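Long-range contact in putative cell adhesion protein (Bacteroides thetaiotaomicron, PDB 4DGU), which probably serves as a fimbrillin-like component of cell-surface pili in a human gut bacterium, contributing to adhesion, and binds zinc ions: residues 164-168 against 189-193. Where two conformers were deposited one is given. Residue numbers count along the deposited sequence, not the author numbering.
Sequences TIEIN and VLPQK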
loop_
_atom_site.group_PDB
_atom_site.type_symbol
_atom_site.label_atom_id
_atom_site.label_comp_id
_atom_site.label_asym_id
_atom_site.label_seq_id
_atom_site.Cartn_x
_atom_site.Cartn_y
_atom_site.Cartn_z
ATOM N N THR A 164 -17.328 6.377 -18.741
ATOM C CA THR A 164 -17.110 6.515 -17.289
ATOM C C THR A 164 -18.417 6.532 -16.466
ATOM O O THR A 164 -19.348 7.263 -16.764
ATOM C CB THR A 164 -16.239 7.743 -17.014
ATOM O OG1 THR A 164 -14.961 7.494 -17.574
ATOM C CG2 THR A 164 -16.025 8.003 -15.546
ATOM N N ILE A 165 -18.438 5.715 -15.403
ATOM C CA ILE A 165 -19.556 5.594 -14.474
ATOM C C ILE A 165 -19.161 6.249 -13.158
ATOM O O ILE A 165 -18.084 5.993 -12.625
ATOM C CB ILE A 165 -20.025 4.122 -14.273
ATOM C CG1 ILE A 165 -20.383 3.473 -15.632
ATOM C CG2 ILE A 165 -21.218 4.051 -13.295
ATOM C CD1 ILE A 165 -20.466 1.953 -15.617
ATOM N N GLU A 166 -20.037 7.110 -12.659
ATOM C CA GLU A 166 -19.848 7.798 -11.380
ATOM C C GLU A 166 -21.090 7.516 -10.558
ATOM O O GLU A 166 -22.205 7.710 -11.036
ATOM C CB GLU A 166 -19.556 9.313 -11.573
ATOM C CG GLU A 166 -19.681 10.223 -10.342
ATOM C CD GLU A 166 -18.828 9.989 -9.104
ATOM O OE1 GLU A 166 -17.618 9.696 -9.242
ATOM O OE2 GLU A 166 -19.365 10.166 -7.986
ATOM N N ILE A 167 -20.889 6.990 -9.360
ATOM C CA ILE A 167 -21.951 6.609 -8.435
ATOM C C ILE A 167 -22.696 7.834 -7.936
ATOM O O ILE A 167 -22.136 8.931 -7.859
ATOM C CB ILE A 167 -21.355 5.737 -7.249
ATOM C CG1 ILE A 167 -22.367 4.750 -6.674
ATOM C CG2 ILE A 167 -20.680 6.545 -6.140
ATOM C CD1 ILE A 167 -22.414 3.495 -7.387
ATOM N N ASN A 168 -23.971 7.636 -7.626
ATOM C CA ASN A 168 -24.821 8.635 -6.976
ATOM C C ASN A 168 -24.439 8.616 -5.483
ATOM O O ASN A 168 -24.673 7.610 -4.796
ATOM C CB ASN A 168 -26.304 8.305 -7.215
ATOM C CG ASN A 168 -27.310 9.253 -6.596
ATOM O OD1 ASN A 168 -26.987 10.333 -6.065
ATOM N ND2 ASN A 168 -28.577 8.867 -6.679
ATOM N N VAL A 189 -20.283 -4.555 -10.173
ATOM C CA VAL A 189 -20.737 -3.468 -9.298
ATOM C C VAL A 189 -20.304 -2.152 -9.931
ATOM O O VAL A 189 -19.438 -2.129 -10.813
ATOM C CB VAL A 189 -20.298 -3.607 -7.811
ATOM C CG1 VAL A 189 -20.967 -4.808 -7.137
ATOM C CG2 VAL A 189 -18.779 -3.661 -7.661
ATOM N N LEU A 190 -20.930 -1.059 -9.519
ATOM C CA LEU A 190 -20.564 0.222 -10.094
ATOM C C LEU A 190 -19.336 0.780 -9.377
ATOM O O LEU A 190 -19.190 0.505 -8.182
ATOM C CB LEU A 190 -21.736 1.211 -10.056
ATOM C CG LEU A 190 -23.041 0.796 -10.757
ATOM C CD1 LEU A 190 -24.124 1.814 -10.512
ATOM C CD2 LEU A 190 -22.848 0.606 -12.276
ATOM N N PRO A 191 -18.408 1.489 -10.095
ATOM C CA PRO A 191 -17.213 2.050 -9.416
ATOM C C PRO A 191 -17.572 3.005 -8.281
ATOM O O PRO A 191 -18.383 3.910 -8.438
ATOM C CB PRO A 191 -16.482 2.800 -10.532
ATOM C CG PRO A 191 -17.049 2.287 -11.798
ATOM C CD PRO A 191 -18.440 1.860 -11.529
ATOM N N GLN A 192 -16.981 2.761 -7.115
ATOM C CA GLN A 192 -17.186 3.510 -5.883
ATOM C C GLN A 192 -16.066 3.218 -4.908
ATOM O O GLN A 192 -15.371 2.207 -5.044
ATOM C CB GLN A 192 -18.545 3.153 -5.245
ATOM C CG GLN A 192 -18.735 1.659 -4.968
ATOM C CD GLN A 192 -20.176 1.290 -4.764
ATOM O OE1 GLN A 192 -20.722 1.412 -3.681
ATOM N NE2 GLN A 192 -20.827 0.831 -5.802
ATOM N N LYS A 193 -15.931 4.070 -3.893
ATOM C CA LYS A 193 -14.958 3.886 -2.850
ATOM C C LYS A 193 -15.523 2.985 -1.753
ATOM O O LYS A 193 -16.620 3.217 -1.241
ATOM C CB LYS A 193 -14.508 5.249 -2.278
ATOM C CG LYS A 193 -13.602 5.153 -1.047
ATOM C CD LYS A 193 -12.231 5.723 -1.308
ATOM C CE LYS A 193 -11.314 5.549 -0.121
ATOM N NZ LYS A 193 -11.575 6.539 0.977
HETATM O O HOH W 1 -17.979 6.586 -8.401
#
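Two isoleucines of the short edge strand 165-167 reach down onto the linker 189-193, which joins strand 188-189 to strand 193-194. Ile165 and Ile167 both direct their CA-to-CB bonds toward the linker, while that of Glu166, between them, points away. The backbone of the strand brings CB of Ile165 to 3.9 Å from CD of Pro191, and chi1 in the m well places CG2 of Ile165 3.9 Å from CD2 of Leu190. Ile167 adopts a different shape, chi1 near -151° and chi2 near 86°, and this brings its CD1 to 3.6 Å from CB of Leu190 and 3.5 Å from NE2 of Gln192. Leu190, an m,t rotamer, thus touches both isoleucines. Gln192 (chi1 p) folds back along its own segment: NE2 donates to the carbonyl O of Leu190 at 2.9 Å and also hydrogen-bonds to the backbone of Lys153, so the amide that lies against Ile167 is already satisfied. No direct hydrogen bond joins the segments. Instead a water accepts from N of Ile167 (3.1 Å) and donates to O of Pro191 (2.7 Å), with a weak bond to OE1 of Glu166. Strand 147-159 pairs with 165-167, and strand 120-135 with 188-189, so the contact packs the edge of one sheet of this fimbrillin-like fold against a connection leaving the other. With 295 Å² buried, it is an apolar seam in which one water links N of Ile167 to O of Pro191; the direct contact therefore depends mainly on van der Waals packing and the exclusion of solvent from the side chains.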